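Local coordinates for protein halogenase PltM (PDB 6BZN) that halogenates phenolic substrates as a flavin-dependent enzyme, accepting chloride, bromide or iodide, and probably relies on reduced FAD and oxygen as its relatives do, at residues A[250-258]-A[404-413]; A[359-368]-A[381-389]. All coordinates share one frame; numbering follows the deposited sequence.

Contact 1: residues A[250-258]-A[404-413]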
loop_
_atom_site.group_PDB
_atom_site.type_symbol
_atom_site.label_atom_id
_atom_site.label_comp_id
_atom_site.label_asym_id
_atom_site.label_seq_id
_atom_site.Cartn_x
_atom_site.Cartn_y
_atom_site.Cartn_z
ATOM N N HIS A 250 13.762 3.416 -4.540
ATOM C CA HIS A 250 13.845 1.968 -4.598
ATOM C C HIS A 250 15.183 1.611 -5.231
ATOM O O HIS A 250 15.397 1.896 -6.415
ATOM C CB HIS A 250 12.738 1.412 -5.507
ATOM C CG HIS A 250 11.346 1.808 -5.118
ATOM N ND1 HIS A 250 10.863 3.089 -5.263
ATOM C CD2 HIS A 250 10.308 1.068 -4.657
ATOM C CE1 HIS A 250 9.600 3.132 -4.867
ATOM N NE2 HIS A 250 9.242 1.918 -4.491
ATOM N N HIS A 251 16.087 1.020 -4.455
ATOM C CA HIS A 251 17.324 0.472 -4.996
ATOM C C HIS A 251 17.035 -0.972 -5.333
ATOM O O HIS A 251 16.708 -1.753 -4.435
ATOM C CB HIS A 251 18.433 0.538 -3.967
ATOM C CG HIS A 251 18.943 1.913 -3.738
ATOM N ND1 HIS A 251 19.579 2.639 -4.717
ATOM C CD2 HIS A 251 18.925 2.699 -2.640
ATOM C CE1 HIS A 251 19.931 3.815 -4.237
ATOM N NE2 HIS A 251 19.551 3.867 -2.976
ATOM N N ILE A 252 17.115 -1.316 -6.616
ATOM C CA ILE A 252 16.686 -2.628 -7.089
ATOM C C ILE A 252 17.888 -3.401 -7.624
ATOM O O ILE A 252 18.861 -2.814 -8.132
ATOM C CB ILE A 252 15.541 -2.525 -8.126
ATOM C CG1 ILE A 252 15.953 -1.670 -9.343
ATOM C CG2 ILE A 252 14.312 -1.909 -7.472
ATOM C CD1 ILE A 252 15.007 -1.746 -10.530
ATOM N N PHE A 253 17.835 -4.719 -7.478
ATOM C CA PHE A 253 18.909 -5.592 -7.916
ATOM C C PHE A 253 18.307 -6.973 -8.078
ATOM O O PHE A 253 17.161 -7.197 -7.701
ATOM C CB PHE A 253 20.067 -5.566 -6.904
ATOM C CG PHE A 253 19.611 -5.566 -5.478
ATOM C CD1 PHE A 253 19.341 -6.760 -4.835
ATOM C CD2 PHE A 253 19.418 -4.371 -4.788
ATOM C CE1 PHE A 253 18.902 -6.772 -3.520
ATOM C CE2 PHE A 253 18.961 -4.372 -3.488
ATOM C CZ PHE A 253 18.698 -5.574 -2.857
ATOM N N GLU A 254 19.065 -7.907 -8.646
ATOM C CA GLU A 254 18.476 -9.170 -9.099
ATOM C C GLU A 254 17.627 -9.921 -8.050
ATOM O O GLU A 254 16.572 -10.429 -8.384
ATOM C CB GLU A 254 19.555 -10.114 -9.646
ATOM C CG GLU A 254 18.936 -11.305 -10.374
ATOM C CD GLU A 254 19.932 -12.361 -10.770
ATOM O OE1 GLU A 254 19.496 -13.534 -10.862
ATOM O OE2 GLU A 254 21.125 -12.024 -10.992
ATOM N N GLU A 255 18.094 -9.968 -6.810
ATOM C CA GLU A 255 17.494 -10.809 -5.762
ATOM C C GLU A 255 16.563 -10.063 -4.815
ATOM O O GLU A 255 16.008 -10.658 -3.887
ATOM C CB GLU A 255 18.582 -11.560 -4.958
ATOM C CG GLU A 255 19.438 -10.731 -4.009
ATOM C CD GLU A 255 20.649 -10.068 -4.654
ATOM O OE1 GLU A 255 20.737 -10.010 -5.895
ATOM O OE2 GLU A 255 21.533 -9.594 -3.910
ATOM N N GLY A 256 16.381 -8.767 -5.036
ATOM C CA GLY A 256 15.639 -7.971 -4.081
ATOM C C GLY A 256 15.695 -6.484 -4.283
ATOM O O GLY A 256 16.099 -5.985 -5.333
ATOM N N TRP A 257 15.280 -5.769 -3.251
ATOM C CA TRP A 257 15.304 -4.321 -3.286
ATOM C C TRP A 257 15.342 -3.714 -1.896
ATOM O O TRP A 257 15.045 -4.388 -0.898
ATOM C CB TRP A 257 14.112 -3.793 -4.081
ATOM C CG TRP A 257 12.768 -3.887 -3.426
ATOM C CD1 TRP A 257 11.978 -5.005 -3.289
ATOM C CD2 TRP A 257 12.018 -2.797 -2.871
ATOM N NE1 TRP A 257 10.797 -4.666 -2.671
ATOM C CE2 TRP A 257 10.792 -3.318 -2.412
ATOM C CE3 TRP A 257 12.271 -1.425 -2.709
ATOM C CZ2 TRP A 257 9.825 -2.513 -1.787
ATOM C CZ3 TRP A 257 11.315 -0.635 -2.122
ATOM C CH2 TRP A 257 10.104 -1.177 -1.655
ATOM N N LEU A 258 15.735 -2.445 -1.850
ATOM C CA LEU A 258 15.815 -1.679 -0.615
ATOM C C LEU A 258 15.159 -0.311 -0.817
ATOM O O LEU A 258 15.368 0.358 -1.851
ATOM C CB LEU A 258 17.279 -1.556 -0.156
ATOM C CG LEU A 258 17.618 -0.650 1.043
ATOM C CD1 LEU A 258 18.868 -1.122 1.786
ATOM C CD2 LEU A 258 17.811 0.808 0.615
ATOM N N TYR A 404 9.777 -8.211 -9.621
ATOM C CA TYR A 404 10.984 -8.838 -9.080
ATOM C C TYR A 404 11.804 -9.542 -10.195
ATOM O O TYR A 404 13.019 -9.576 -10.128
ATOM C CB TYR A 404 10.649 -9.825 -7.964
ATOM C CG TYR A 404 10.605 -9.250 -6.556
ATOM C CD1 TYR A 404 9.469 -8.618 -6.067
ATOM C CD2 TYR A 404 11.696 -9.372 -5.692
ATOM C CE1 TYR A 404 9.422 -8.131 -4.764
ATOM C CE2 TYR A 404 11.648 -8.884 -4.395
ATOM C CZ TYR A 404 10.505 -8.266 -3.928
ATOM O OH TYR A 404 10.456 -7.792 -2.618
ATOM N N GLU A 405 11.137 -10.100 -11.203
ATOM C CA GLU A 405 11.853 -10.684 -12.345
ATOM C C GLU A 405 12.501 -9.579 -13.187
ATOM O O GLU A 405 13.636 -9.726 -13.641
ATOM C CB GLU A 405 10.913 -11.522 -13.201
ATOM C CG GLU A 405 11.576 -12.220 -14.385
ATOM C CD GLU A 405 12.602 -13.274 -13.996
ATOM O OE1 GLU A 405 12.567 -13.807 -12.861
ATOM O OE2 GLU A 405 13.449 -13.583 -14.860
ATOM N N ALA A 406 11.785 -8.475 -13.380
ATOM C CA ALA A 406 12.324 -7.325 -14.098
ATOM C C ALA A 406 13.517 -6.656 -13.400
ATOM O O ALA A 406 14.251 -5.912 -14.055
ATOM C CB ALA A 406 11.237 -6.299 -14.356
ATOM N N PHE A 407 13.706 -6.891 -12.099
ATOM C CA PHE A 407 14.897 -6.407 -11.400
ATOM C C PHE A 407 16.223 -6.939 -11.969
ATOM O O PHE A 407 17.278 -6.408 -11.626
ATOM C CB PHE A 407 14.908 -6.803 -9.909
ATOM C CG PHE A 407 13.847 -6.164 -9.029
ATOM C CD1 PHE A 407 13.046 -5.087 -9.429
ATOM C CD2 PHE A 407 13.708 -6.637 -7.724
ATOM C CE1 PHE A 407 12.095 -4.541 -8.552
ATOM C CE2 PHE A 407 12.781 -6.091 -6.851
ATOM C CZ PHE A 407 11.963 -5.050 -7.262
ATOM N N SER A 408 16.192 -7.997 -12.784
ATOM C CA SER A 408 17.433 -8.611 -13.304
ATOM C C SER A 408 18.274 -7.726 -14.225
ATOM O O SER A 408 19.432 -8.031 -14.433
ATOM C CB SER A 408 17.136 -9.918 -14.058
ATOM O OG SER A 408 16.269 -9.671 -15.148
ATOM N N ASP A 409 17.702 -6.673 -14.791
ATOM C CA ASP A 409 18.394 -5.868 -15.807
ATOM C C ASP A 409 17.782 -4.471 -15.867
ATOM O O ASP A 409 16.555 -4.328 -15.841
ATOM C CB ASP A 409 18.249 -6.574 -17.160
ATOM C CG ASP A 409 18.850 -5.787 -18.302
ATOM O OD1 ASP A 409 20.084 -5.713 -18.381
ATOM O OD2 ASP A 409 18.083 -5.243 -19.118
ATOM N N PHE A 410 18.612 -3.427 -15.928
ATOM C CA PHE A 410 18.055 -2.085 -15.916
ATOM C C PHE A 410 17.170 -1.797 -17.126
ATOM O O PHE A 410 16.084 -1.255 -16.968
ATOM C CB PHE A 410 19.100 -0.971 -15.808
ATOM C CG PHE A 410 18.483 0.372 -16.000
ATOM C CD1 PHE A 410 17.664 0.902 -15.008
ATOM C CD2 PHE A 410 18.588 1.042 -17.220
ATOM C CE1 PHE A 410 17.013 2.111 -15.198
ATOM C CE2 PHE A 410 17.942 2.256 -17.413
ATOM C CZ PHE A 410 17.155 2.788 -16.406
ATOM N N HIS A 411 17.638 -2.130 -18.337
ATOM C CA HIS A 411 16.838 -1.858 -19.537
ATOM C C HIS A 411 15.468 -2.549 -19.439
ATOM O O HIS A 411 14.431 -1.938 -19.727
ATOM C CB HIS A 411 17.584 -2.252 -20.828
ATOM C CG HIS A 411 16.792 -2.005 -22.074
ATOM N ND1 HIS A 411 16.461 -0.737 -22.506
ATOM C CD2 HIS A 411 16.242 -2.862 -22.970
ATOM C CE1 HIS A 411 15.738 -0.825 -23.610
ATOM N NE2 HIS A 411 15.585 -2.101 -23.907
ATOM N N LEU A 412 15.462 -3.797 -18.982
ATOM C CA LEU A 412 14.216 -4.536 -18.776
ATOM C C LEU A 412 13.336 -3.817 -17.748
ATOM O O LEU A 412 12.135 -3.613 -17.989
ATOM C CB LEU A 412 14.505 -5.980 -18.351
ATOM C CG LEU A 412 13.317 -6.895 -18.026
ATOM C CD1 LEU A 412 12.335 -6.965 -19.176
ATOM C CD2 LEU A 412 13.830 -8.276 -17.657
ATOM N N TRP A 413 13.936 -3.396 -16.634
ATOM C CA TRP A 413 13.188 -2.632 -15.635
ATOM C C TRP A 413 12.585 -1.372 -16.260
ATOM O O TRP A 413 11.413 -1.063 -16.054
ATOM C CB TRP A 413 14.022 -2.258 -14.407
ATOM C CG TRP A 413 13.205 -1.450 -13.500
ATOM C CD1 TRP A 413 13.221 -0.091 -13.362
ATOM C CD2 TRP A 413 12.144 -1.923 -12.681
ATOM N NE1 TRP A 413 12.248 0.300 -12.481
ATOM C CE2 TRP A 413 11.574 -0.807 -12.044
ATOM C CE3 TRP A 413 11.626 -3.193 -12.407
ATOM C CZ2 TRP A 413 10.515 -0.922 -11.137
ATOM C CZ3 TRP A 413 10.579 -3.312 -11.510
ATOM C CH2 TRP A 413 10.026 -2.180 -10.887
HETATM O O HOH W 1 15.510 -10.713 -10.920
HETATM O O HOH W 2 13.934 -11.136 -7.723
#
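A beta hairpin of the mixed sheet, strands 248-253 and 256-262, rests its tight turn and two inward side chains on the bend between helices 383-406 and 410-441, where Phe407 meets Ile252 and Trp257. The type I turn from Phe253 to Gly256 faces a second type I turn, Ala406 to Asp409. Phe407 is the wedge. With its CG anti to the carbonyl carbon (chi1 -67°), the ring reaches into the hairpin. Phe407 CB comes 3.2 Å from Phe253 O. On the ring itself, Phe407 CD2 lies 3.4 Å from Gly256 O. Ile252 CG2 sits over one face, 4.0 Å from the ring centroid, a CH-pi contact; Tyr404 CA lies over the opposite face. The other branch of the same isoleucine ends in CD1, which stands 3.5 Å from the centroid of the five-membered ring of Trp413, almost straight above it (13° off the normal). One residue thus reaches two aromatic faces. Trp257, Tyr404 and Phe407 form an aromatic cluster: Trp257 CD1 lies at the Phe407 ring edge, 3.8 Å from CE2, and the Tyr404 hydroxyl comes to the indole edge. Asp347 ties these polar ends together, accepting from Trp257 NE1 through OD1 and hydrogen-bonding Tyr404 OH through OD2. Nearer the surface, water 2 donates to both Glu254 O (2.8 Å) and Tyr404 O (3.0 Å), joining the turn to the C-terminal part of helix 383-406. On the helix side, Asp409 is the N-cap of 410-441, its OD2 accepting from Leu412 N. Around this, Phe407 O takes a bond from Trp114 NE1, strand 273-281 carries Gln279 against both Trp257 and Tyr404, and helices 465-483 and 488-502 pack on the bend.

Contact 2: residues A[359-368]-A[381-389]. With GOL (glycerol), chain I.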
loop_
_atom_site.group_PDB
_atom_site.type_symbol
_atom_site.label_atom_id
_atom_site.label_comp_id
_atom_site.label_asym_id
_atom_site.label_seq_id
_atom_site.Cartn_x
_atom_site.Cartn_y
_atom_site.Cartn_z
ATOM N N GLU A 359 -9.694 1.690 -0.343
ATOM C CA GLU A 359 -10.786 1.384 -1.282
ATOM C C GLU A 359 -11.750 0.391 -0.652
ATOM O O GLU A 359 -12.967 0.545 -0.780
ATOM C CB GLU A 359 -10.283 0.863 -2.626
ATOM C CG GLU A 359 -11.452 0.696 -3.598
ATOM C CD GLU A 359 -11.057 0.325 -5.006
ATOM O OE1 GLU A 359 -9.901 0.588 -5.397
ATOM O OE2 GLU A 359 -11.934 -0.230 -5.722
ATOM N N SER A 360 -11.220 -0.592 0.068
ATOM C CA SER A 360 -12.084 -1.599 0.700
ATOM C C SER A 360 -12.992 -0.967 1.754
ATOM O O SER A 360 -14.179 -1.313 1.867
ATOM C CB SER A 360 -11.251 -2.752 1.297
ATOM O OG SER A 360 -12.110 -3.799 1.705
ATOM N N ILE A 361 -12.457 -0.016 2.518
ATOM C CA ILE A 361 -13.272 0.693 3.521
ATOM C C ILE A 361 -14.404 1.453 2.825
ATOM O O ILE A 361 -15.562 1.422 3.251
ATOM C CB ILE A 361 -12.430 1.640 4.396
ATOM C CG1 ILE A 361 -11.418 0.831 5.210
ATOM C CG2 ILE A 361 -13.308 2.479 5.328
ATOM C CD1 ILE A 361 -10.302 1.677 5.802
ATOM N N LEU A 362 -14.041 2.117 1.734
ATOM C CA LEU A 362 -14.965 2.910 0.955
ATOM C C LEU A 362 -16.102 2.073 0.363
ATOM O O LEU A 362 -17.255 2.519 0.321
ATOM C CB LEU A 362 -14.167 3.613 -0.132
ATOM C CG LEU A 362 -14.724 4.759 -0.946
ATOM C CD1 LEU A 362 -15.358 5.845 -0.095
ATOM C CD2 LEU A 362 -13.558 5.295 -1.771
ATOM N N ARG A 363 -15.789 0.852 -0.058
ATOM C CA ARG A 363 -16.794 -0.071 -0.560
ATOM C C ARG A 363 -17.626 -0.713 0.553
ATOM O O ARG A 363 -18.835 -0.882 0.387
ATOM C CB ARG A 363 -16.137 -1.175 -1.380
ATOM C CG ARG A 363 -15.562 -0.697 -2.697
ATOM C CD ARG A 363 -14.712 -1.771 -3.336
ATOM N NE ARG A 363 -14.246 -1.422 -4.682
ATOM C CZ ARG A 363 -14.923 -1.631 -5.817
ATOM N NH1 ARG A 363 -16.140 -2.164 -5.819
ATOM N NH2 ARG A 363 -14.370 -1.298 -6.980
ATOM N N LEU A 364 -16.980 -1.084 1.655
ATOM C CA LEU A 364 -17.646 -1.802 2.752
ATOM C C LEU A 364 -18.611 -0.934 3.572
ATOM O O LEU A 364 -19.704 -1.388 3.936
ATOM C CB LEU A 364 -16.588 -2.420 3.686
ATOM C CG LEU A 364 -17.110 -3.157 4.924
ATOM C CD1 LEU A 364 -17.901 -4.400 4.554
ATOM C CD2 LEU A 364 -15.941 -3.481 5.858
ATOM N N ALA A 365 -18.202 0.291 3.899
ATOM C CA ALA A 365 -18.913 1.085 4.911
ATOM C C ALA A 365 -20.382 1.357 4.538
ATOM O O ALA A 365 -21.251 1.175 5.382
ATOM C CB ALA A 365 -18.169 2.377 5.242
ATOM N N PRO A 366 -20.668 1.725 3.269
ATOM C CA PRO A 366 -22.072 1.916 2.877
ATOM C C PRO A 366 -22.902 0.653 3.007
ATOM O O PRO A 366 -24.085 0.741 3.348
ATOM C CB PRO A 366 -21.975 2.344 1.407
ATOM C CG PRO A 366 -20.631 2.959 1.303
ATOM C CD PRO A 366 -19.766 2.088 2.164
ATOM N N LYS A 367 -22.280 -0.508 2.780
ATOM C CA LYS A 367 -22.980 -1.781 2.893
ATOM C C LYS A 367 -23.258 -2.142 4.344
ATOM O O LYS A 367 -24.293 -2.711 4.652
ATOM C CB LYS A 367 -22.193 -2.885 2.190
ATOM C CG LYS A 367 -21.981 -2.589 0.712
ATOM C CD LYS A 367 -21.151 -3.658 0.043
ATOM C CE LYS A 367 -20.793 -3.285 -1.393
ATOM N NZ LYS A 367 -22.013 -3.223 -2.242
ATOM N N VAL A 368 -22.322 -1.836 5.237
ATOM C CA VAL A 368 -22.535 -2.086 6.668
ATOM C C VAL A 368 -23.669 -1.185 7.177
ATOM O O VAL A 368 -24.519 -1.631 7.954
ATOM C CB VAL A 368 -21.219 -1.896 7.466
ATOM C CG1 VAL A 368 -21.458 -1.937 8.973
ATOM C CG2 VAL A 368 -20.235 -2.986 7.073
ATOM N N GLN A 381 -24.681 -9.758 0.659
ATOM C CA GLN A 381 -24.681 -8.294 0.714
ATOM C C GLN A 381 -23.278 -7.715 0.592
ATOM O O GLN A 381 -23.127 -6.589 0.168
ATOM C CB GLN A 381 -25.297 -7.784 2.026
ATOM C CG GLN A 381 -26.784 -8.086 2.193
ATOM C CD GLN A 381 -27.229 -8.048 3.654
ATOM O OE1 GLN A 381 -27.831 -9.004 4.161
ATOM N NE2 GLN A 381 -26.903 -6.967 4.348
ATOM N N PHE A 382 -22.266 -8.480 0.997
ATOM C CA PHE A 382 -20.878 -7.984 1.032
ATOM C C PHE A 382 -20.005 -8.582 -0.068
ATOM O O PHE A 382 -18.799 -8.365 -0.088
ATOM C CB PHE A 382 -20.293 -8.250 2.419
ATOM C CG PHE A 382 -21.170 -7.746 3.535
ATOM C CD1 PHE A 382 -21.328 -6.390 3.741
ATOM C CD2 PHE A 382 -21.839 -8.628 4.374
ATOM C CE1 PHE A 382 -22.148 -5.915 4.754
ATOM C CE2 PHE A 382 -22.658 -8.161 5.388
ATOM C CZ PHE A 382 -22.816 -6.798 5.572
ATOM N N ILE A 383 -20.619 -9.277 -1.026
ATOM C CA ILE A 383 -19.849 -10.052 -1.998
ATOM C C ILE A 383 -18.922 -9.185 -2.853
ATOM O O ILE A 383 -17.829 -9.605 -3.190
ATOM C CB ILE A 383 -20.762 -10.950 -2.880
ATOM C CG1 ILE A 383 -19.950 -12.025 -3.599
ATOM C CG2 ILE A 383 -21.583 -10.134 -3.870
ATOM C CD1 ILE A 383 -19.398 -13.098 -2.687
ATOM N N GLU A 384 -19.337 -7.967 -3.172
ATOM C CA GLU A 384 -18.497 -7.088 -3.975
ATOM C C GLU A 384 -17.288 -6.556 -3.195
ATOM O O GLU A 384 -16.286 -6.167 -3.803
ATOM C CB GLU A 384 -19.317 -5.949 -4.579
ATOM C CG GLU A 384 -20.393 -6.425 -5.558
ATOM C CD GLU A 384 -19.853 -7.131 -6.801
ATOM O OE1 GLU A 384 -18.750 -6.780 -7.273
ATOM O OE2 GLU A 384 -20.552 -8.038 -7.327
ATOM N N VAL A 385 -17.378 -6.536 -1.869
ATOM C CA VAL A 385 -16.219 -6.218 -1.036
ATOM C C VAL A 385 -15.164 -7.329 -1.204
ATOM O O VAL A 385 -13.969 -7.055 -1.413
ATOM C CB VAL A 385 -16.614 -6.005 0.443
ATOM C CG1 VAL A 385 -15.398 -5.767 1.316
ATOM C CG2 VAL A 385 -17.555 -4.812 0.559
ATOM N N GLU A 386 -15.605 -8.579 -1.135
ATOM C CA GLU A 386 -14.709 -9.709 -1.360
ATOM C C GLU A 386 -14.120 -9.733 -2.768
ATOM O O GLU A 386 -12.936 -9.987 -2.945
ATOM C CB GLU A 386 -15.456 -11.017 -1.115
ATOM C CG GLU A 386 -14.592 -12.251 -1.250
ATOM C CD GLU A 386 -15.319 -13.487 -0.793
ATOM O OE1 GLU A 386 -15.855 -14.214 -1.650
ATOM O OE2 GLU A 386 -15.401 -13.710 0.433
ATOM N N ARG A 387 -14.972 -9.517 -3.765
ATOM C CA ARG A 387 -14.526 -9.507 -5.148
ATOM C C ARG A 387 -13.429 -8.465 -5.366
ATOM O O ARG A 387 -12.391 -8.783 -5.928
ATOM C CB ARG A 387 -15.702 -9.280 -6.095
ATOM C CG ARG A 387 -15.304 -9.145 -7.557
ATOM C CD ARG A 387 -16.535 -9.154 -8.445
ATOM N NE ARG A 387 -16.225 -8.777 -9.829
ATOM C CZ ARG A 387 -16.805 -7.799 -10.531
ATOM N NH1 ARG A 387 -17.768 -7.034 -10.023
ATOM N NH2 ARG A 387 -16.417 -7.584 -11.791
ATOM N N HIS A 388 -13.655 -7.232 -4.917
ATOM C CA HIS A 388 -12.602 -6.220 -4.965
ATOM C C HIS A 388 -11.311 -6.688 -4.254
ATOM O O HIS A 388 -10.235 -6.658 -4.845
ATOM C CB HIS A 388 -13.055 -4.887 -4.372
ATOM C CG HIS A 388 -11.909 -3.980 -4.077
ATOM N ND1 HIS A 388 -11.452 -3.750 -2.798
ATOM C CD2 HIS A 388 -11.041 -3.360 -4.907
ATOM C CE1 HIS A 388 -10.390 -2.970 -2.851
ATOM N NE2 HIS A 388 -10.114 -2.730 -4.121
ATOM N N CYS A 389 -11.419 -7.148 -3.008
ATOM C CA CYS A 389 -10.216 -7.425 -2.214
ATOM C C CYS A 389 -9.404 -8.585 -2.778
ATOM O O CYS A 389 -8.172 -8.480 -2.941
ATOM C CB CYS A 389 -10.549 -7.681 -0.749
ATOM S SG CYS A 389 -9.039 -7.801 0.242
HETATM C C1 GOL I . -7.291 -1.809 -5.651
HETATM O O1 GOL I . -7.918 -0.960 -4.679
HETATM C C2 GOL I . -6.279 -1.089 -6.560
HETATM O O2 GOL I . -5.405 -2.084 -7.084
HETATM C C3 GOL I . -6.823 -0.313 -7.767
HETATM O O3 GOL I . -8.020 -0.879 -8.313
HETATM O O HOH W 3 -12.925 -4.610 -0.655
HETATM O O HOH W 4 -21.748 -6.485 -2.430
HETATM O O HOH W 5 -25.864 -4.347 2.951
HETATM O O HOH W 6 -24.545 -4.609 -1.272
#
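His388, Val385 and Lys367 bury the most surface where helices 359-368 and 383-389 run antiparallel, their axes 9.3 Å apart. The imidazole of His388 lies flat against Arg363, the guanidinium and ring planes 12° apart, with Arg363 NE 3.5 Å from His388 CG. The carboxylate of Glu359 is stacked on the ring too, its CD 3.3 Å from His388 NE2. Arg363 grips that carboxylate side-on: NE, 2.8 Å from Glu359 OE2, is received on the anti lone pair of that oxygen, while NH2 meets it nearly end-on to the C-O bond. OE2 lies in the guanidinium plane, which restrains the arginine head. Glu359 OE1 and His388 NE2 meet one hydroxyl, O1, of a glycerol probably from the crystallisation liquor; its proton goes to OE1. At the other ring nitrogen, water 3 links His388 ND1 with Ser360 OG and Val385 O. With Glu359 replaced by an alanine, the Arg363 guanidinium would probably lose its charged mate and be freer to turn, and part of the His388 face would be uncovered.

Val385 is the knob, set among Ser360, Arg363, Leu364 and Lys367; CG2, anti to the carbonyl carbon, approaches Leu364 CA to 3.7 Å. Lys367 slides past it in the opposite direction, CD 3.5 Å from Gln381 O, and its chain bends at the end (chi4 -66°) as NZ goes on to a salt bridge with Glu452. Toward the start of helix 383-406, Phe382 CD1 touches Leu364 CD1 and Lys367 CB. This is an antiparallel pair of consecutive helices with one knob-into-hole contact, at Val385.

From the N terminus, the chain first reaches the hairpin of contact 1 in the mixed sheet, and 145 residues later returns to it at the bend after helix 383-406, closing a long loop. Contact 2 falls wholly within that loop and closes a much shorter one: helix 352-374 runs out, a connection of eight residues follows, and 383-406 comes back alongside it. The two nest without crossing. Helix 383-406 serves both, its beginning in contact 2 and its end in contact 1, so it spans the chain between sites on opposite sides of the centre. Their centres are 34 Å apart, and this helix ties helix 352-374 to the seven-stranded mixed sheet.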